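Local coordinates for protein fimbrial structural subunit (Actinomyces naeslundii, PDB 3QDH) that builds the shaft of Actinomyces type 2 fimbriae and probably mediates adhesion to streptococci and host cells during oral biofilm development, at residues 8-13 with 24-29; 57-62 with 105-110. One frame throughout, in Å; residues are numbered along the deposited sequence.

Contact 1 of 2, residues 8-13 with 24-29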
# COMPACT_ATOMS: atom_id res chain seq x y z
N LYS A 8 3.82 10.03 8.52
CA LYS A 8 3.37 8.88 7.74
C LYS A 8 4.17 8.76 6.44
O LYS A 8 4.51 9.78 5.81
CB LYS A 8 1.86 8.98 7.46
CG LYS A 8 1.27 7.78 6.73
CD LYS A 8 -0.26 7.77 6.78
CE LYS A 8 -0.77 6.48 6.13
NZ LYS A 8 -2.24 6.18 6.26
N SER A 9 4.47 7.52 6.07
CA SER A 9 5.15 7.23 4.81
C SER A 9 4.43 6.09 4.08
O SER A 9 3.31 5.70 4.46
CB SER A 9 6.62 6.86 5.06
OG SER A 9 7.34 6.79 3.84
N ILE A 10 5.07 5.57 3.03
CA ILE A 10 4.59 4.40 2.30
C ILE A 10 5.77 3.50 1.94
O ILE A 10 6.80 3.98 1.47
CB ILE A 10 3.87 4.77 0.96
CG1 ILE A 10 2.82 5.87 1.15
CG2 ILE A 10 3.21 3.53 0.34
CD1 ILE A 10 2.31 6.47 -0.19
N GLN A 11 5.63 2.20 2.17
CA GLN A 11 6.60 1.22 1.72
C GLN A 11 6.69 1.20 0.19
O GLN A 11 5.66 1.23 -0.48
CB GLN A 11 6.19 -0.18 2.19
CG GLN A 11 6.97 -0.71 3.38
CD GLN A 11 7.18 -2.21 3.28
OE1 GLN A 11 6.24 -2.96 2.98
NE2 GLN A 11 8.41 -2.66 3.52
N GLU A 12 7.91 1.15 -0.34
CA GLU A 12 8.15 0.82 -1.76
C GLU A 12 7.13 -0.22 -2.22
O GLU A 12 7.17 -1.36 -1.75
CB GLU A 12 9.53 0.19 -1.93
CG GLU A 12 10.68 1.10 -2.28
CD GLU A 12 11.84 0.30 -2.85
OE1 GLU A 12 12.76 -0.08 -2.08
OE2 GLU A 12 11.82 0.01 -4.07
N GLN A 13 6.25 0.14 -3.14
CA GLN A 13 5.21 -0.79 -3.60
C GLN A 13 5.77 -2.10 -4.20
O GLN A 13 5.14 -3.15 -4.09
CB GLN A 13 4.24 -0.13 -4.58
CG GLN A 13 2.93 -0.90 -4.77
CD GLN A 13 2.17 -1.12 -3.45
OE1 GLN A 13 2.15 -0.25 -2.58
NE2 GLN A 13 1.55 -2.28 -3.31
N ILE A 24 -0.90 -2.48 0.38
CA ILE A 24 -0.15 -1.24 0.53
C ILE A 24 0.17 -1.14 2.02
O ILE A 24 -0.72 -1.32 2.85
CB ILE A 24 -0.92 0.03 0.08
CG1 ILE A 24 -1.25 -0.01 -1.42
CG2 ILE A 24 -0.11 1.29 0.37
CD1 ILE A 24 -2.11 1.17 -1.91
N LYS A 25 1.44 -0.88 2.33
CA LYS A 25 1.91 -0.76 3.70
C LYS A 25 2.37 0.66 4.00
O LYS A 25 3.18 1.24 3.27
CB LYS A 25 3.03 -1.77 3.98
CG LYS A 25 2.51 -3.18 4.13
CD LYS A 25 3.59 -4.17 4.53
CE LYS A 25 3.03 -5.58 4.55
NZ LYS A 25 3.97 -6.51 5.24
N PHE A 26 1.83 1.21 5.09
CA PHE A 26 2.09 2.58 5.50
C PHE A 26 2.80 2.62 6.85
O PHE A 26 2.14 2.44 7.88
CB PHE A 26 0.79 3.36 5.69
CG PHE A 26 -0.09 3.47 4.48
CD1 PHE A 26 0.25 4.30 3.41
CD2 PHE A 26 -1.31 2.80 4.44
CE1 PHE A 26 -0.59 4.43 2.30
CE2 PHE A 26 -2.17 2.92 3.33
CZ PHE A 26 -1.80 3.74 2.27
N PRO A 27 4.12 2.88 6.86
CA PRO A 27 4.82 3.14 8.12
C PRO A 27 4.34 4.45 8.77
O PRO A 27 4.26 5.49 8.11
CB PRO A 27 6.30 3.22 7.70
CG PRO A 27 6.36 2.55 6.37
CD PRO A 27 5.05 2.85 5.72
N VAL A 28 3.95 4.36 10.04
CA VAL A 28 3.45 5.50 10.80
C VAL A 28 4.29 5.61 12.07
O VAL A 28 4.54 4.59 12.72
CB VAL A 28 1.93 5.34 11.16
CG1 VAL A 28 1.50 6.36 12.21
CG2 VAL A 28 1.05 5.46 9.91
N SER A 29 4.75 6.81 12.40
CA SER A 29 5.54 6.99 13.62
C SER A 29 5.31 8.32 14.34
O SER A 29 4.98 9.34 13.72
CB SER A 29 7.04 6.75 13.37
OG SER A 29 7.61 7.80 12.62
O HOH W 1 3.42 -0.62 -0.13
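Two backbone hydrogen bonds join residues 8-13 to the antiparallel strand 24-29: Ser9 N gives its hydrogen to Pro27 O at 2.9 Å, and Gln11 N gives its own to Lys25 O at 2.9 Å. Both donors arrive nearly along the C=O axis. Between them Ser9 O lies against the CA and ring edge of Phe26; it is buried and has no hydrogen-bond partner in the model. Water 1 joins the same two segments, donating to Gln13 OE1 and accepting from Lys25 N; Gln13 NE2 is hydrogen-bonded to Leu23 O.

The chief side-chain contact is Lys8 over Phe26. With CG anti to the backbone N (chi1 -176°) and an extended chain, Lys8 crosses the ring obliquely; CE is 3.5 Å from Phe26 CG, and NZ lies over one face, 4.1 Å from the ring centroid. It is the amide nitrogen of an intramolecular isopeptide bond to Asn121 CG and is hydrogen-bonded to Asp48 OD2. Ile24 CG2 covers the opposite face.

Apolar contacts continue through Ile10, whose CG1 meets Phe26 CD1 at the ring edge (3.8 Å) and whose CG2 meets Ile24 CG2 (4.0 Å).

Strand 24-29 thus runs between residues 8-13 and strand 102-111, while its buried side chains face strands 118-131 and 154-165, a core tied by the isopeptide bond as in CnaA-type domains.

Contact 2 of 2, residues 57-62 with 105-110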
# COMPACT_ATOMS: atom_id res chain seq x y z
N VAL A 57 -8.14 -4.46 6.53
CA VAL A 57 -7.19 -3.50 7.06
C VAL A 57 -6.75 -3.86 8.48
O VAL A 57 -7.55 -4.35 9.28
CB VAL A 57 -7.71 -2.04 6.98
CG1 VAL A 57 -8.00 -1.67 5.51
CG2 VAL A 57 -8.94 -1.82 7.84
N THR A 58 -5.48 -3.62 8.77
CA THR A 58 -4.88 -3.98 10.05
C THR A 58 -3.58 -3.21 10.24
O THR A 58 -3.26 -2.30 9.44
CB THR A 58 -4.66 -5.54 10.16
OG1 THR A 58 -4.43 -5.91 11.53
CG2 THR A 58 -3.51 -6.02 9.27
N ALA A 59 -2.85 -3.55 11.29
CA ALA A 59 -1.53 -3.00 11.54
C ALA A 59 -0.59 -4.12 11.99
O ALA A 59 -1.01 -5.04 12.69
CB ALA A 59 -1.60 -1.89 12.59
N THR A 60 0.66 -4.03 11.55
CA THR A 60 1.72 -4.97 11.94
C THR A 60 2.99 -4.21 12.35
O THR A 60 3.03 -2.97 12.26
CB THR A 60 2.11 -5.92 10.78
OG1 THR A 60 2.65 -5.15 9.69
CG2 THR A 60 0.91 -6.72 10.30
N GLU A 61 4.01 -4.94 12.77
CA GLU A 61 5.33 -4.37 13.09
C GLU A 61 5.28 -3.22 14.10
O GLU A 61 5.93 -2.19 13.92
CB GLU A 61 6.08 -3.92 11.83
CG GLU A 61 6.28 -4.97 10.75
CD GLU A 61 7.28 -4.54 9.68
OE1 GLU A 61 8.11 -3.64 9.94
OE2 GLU A 61 7.25 -5.11 8.57
N VAL A 62 4.49 -3.39 15.16
CA VAL A 62 4.40 -2.37 16.20
C VAL A 62 5.75 -2.32 16.89
O VAL A 62 6.30 -3.37 17.24
CB VAL A 62 3.30 -2.69 17.21
CG1 VAL A 62 3.19 -1.58 18.27
CG2 VAL A 62 1.95 -2.87 16.50
N ALA A 105 4.06 1.85 13.87
CA ALA A 105 3.41 0.66 13.37
C ALA A 105 3.27 0.79 11.86
O ALA A 105 3.41 1.88 11.31
CB ALA A 105 2.05 0.46 14.02
N VAL A 106 3.00 -0.33 11.20
CA VAL A 106 2.78 -0.32 9.75
C VAL A 106 1.31 -0.64 9.52
O VAL A 106 0.88 -1.78 9.76
CB VAL A 106 3.69 -1.34 9.03
CG1 VAL A 106 3.38 -1.39 7.53
CG2 VAL A 106 5.17 -1.01 9.25
N PHE A 107 0.53 0.35 9.09
CA PHE A 107 -0.87 0.12 8.75
C PHE A 107 -0.94 -0.41 7.33
O PHE A 107 -0.09 -0.07 6.50
CB PHE A 107 -1.69 1.40 8.92
CG PHE A 107 -1.78 1.85 10.35
CD1 PHE A 107 -2.88 1.50 11.13
CD2 PHE A 107 -0.75 2.59 10.94
CE1 PHE A 107 -2.96 1.90 12.46
CE2 PHE A 107 -0.82 3.00 12.26
CZ PHE A 107 -1.93 2.65 13.03
N GLN A 108 -1.94 -1.24 7.05
CA GLN A 108 -1.98 -1.92 5.76
C GLN A 108 -3.36 -2.39 5.36
O GLN A 108 -4.24 -2.57 6.20
CB GLN A 108 -1.01 -3.11 5.76
CG GLN A 108 -1.27 -4.10 6.87
CD GLN A 108 -0.13 -5.08 7.05
OE1 GLN A 108 1.00 -4.69 7.38
NE2 GLN A 108 -0.41 -6.35 6.84
N GLY A 109 -3.54 -2.60 4.06
CA GLY A 109 -4.78 -3.12 3.53
C GLY A 109 -4.53 -3.66 2.13
O GLY A 109 -3.51 -3.34 1.51
N LYS A 110 -5.45 -4.48 1.65
CA LYS A 110 -5.34 -5.09 0.32
C LYS A 110 -6.03 -4.22 -0.72
O LYS A 110 -7.18 -3.82 -0.52
CB LYS A 110 -5.97 -6.48 0.34
CG LYS A 110 -5.67 -7.32 -0.89
CD LYS A 110 -6.15 -8.76 -0.75
CE LYS A 110 -7.52 -8.96 -1.37
NZ LYS A 110 -7.88 -10.41 -1.43
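One face of the Phe107 ring carries the methyl of Ala59, whose CB sits 4.2 Å from the ring centroid in a CH-pi contact displaced toward the CD1-CE1 rim. Ala59 and Phe107 form a non-hydrogen-bonded antiparallel pair, and the ring's CD2 side meets Val28 of strand 23-31. The flat amide of Gln108 lies on the other side of the sheet, with Thr58, Thr60 and Val106. Its CG takes the crowded position between backbone N and carbonyl carbon (chi1 57°), and the chain runs extended past Thr58 CG2 to cross Thr60 at about a right angle.

There Thr60 OG1 donates to Gln108 OE1 at 2.9 Å, approaching from above the carbonyl plane. Thr60 CG2 lies against the same amide, 3.7 Å from NE2.

Four backbone bonds hold the strands. Thr60 N to Val106 O and Val106 N to Thr60 O (2.8 Å) are the straighter pair; the Thr58-Gln108 pair is more bent, and Gln108 N stands above the Thr58 carbonyl plane. Beside Gly109, Val57 CG1 approaches its CA to 4.0 Å, where a CB would clash. Past Thr60, Glu61 has a left-handed backbone (53/45°), and its CB packs on Val106 CG2.

The chemistry is divided by face: Ala59 and Phe107 belong to the apolar core with Val76 and Val83, whereas on the partly exposed face the hydroxyl-amide bond helps to set the rotation of the Gln108 amide and adds a polar tie to the backbone pairing.

From the N terminus, residues 8-13 meet strand 24-29 after a ten-residue link, so contact 1 closes a short loop. Contact 2 opens only afterward: the chain leaves 57-62, passes through strands 74-79 and 82-87, helix 89-96 and the start of strand 102-111, then returns as 105-110. The two closures are in series, neither nested nor crossed. They share one antiparallel sheet, because strands 23-31 and 102-111 are neighbours; Phe26 N approaches Phe107 O to 2.7 Å, a probable hydrogen bond. The order across the sheet is therefore 8-13, 24-29, 105-110, 57-62, with the isopeptide-linked side at one end and the strand leading toward the zinc-site loop at the other.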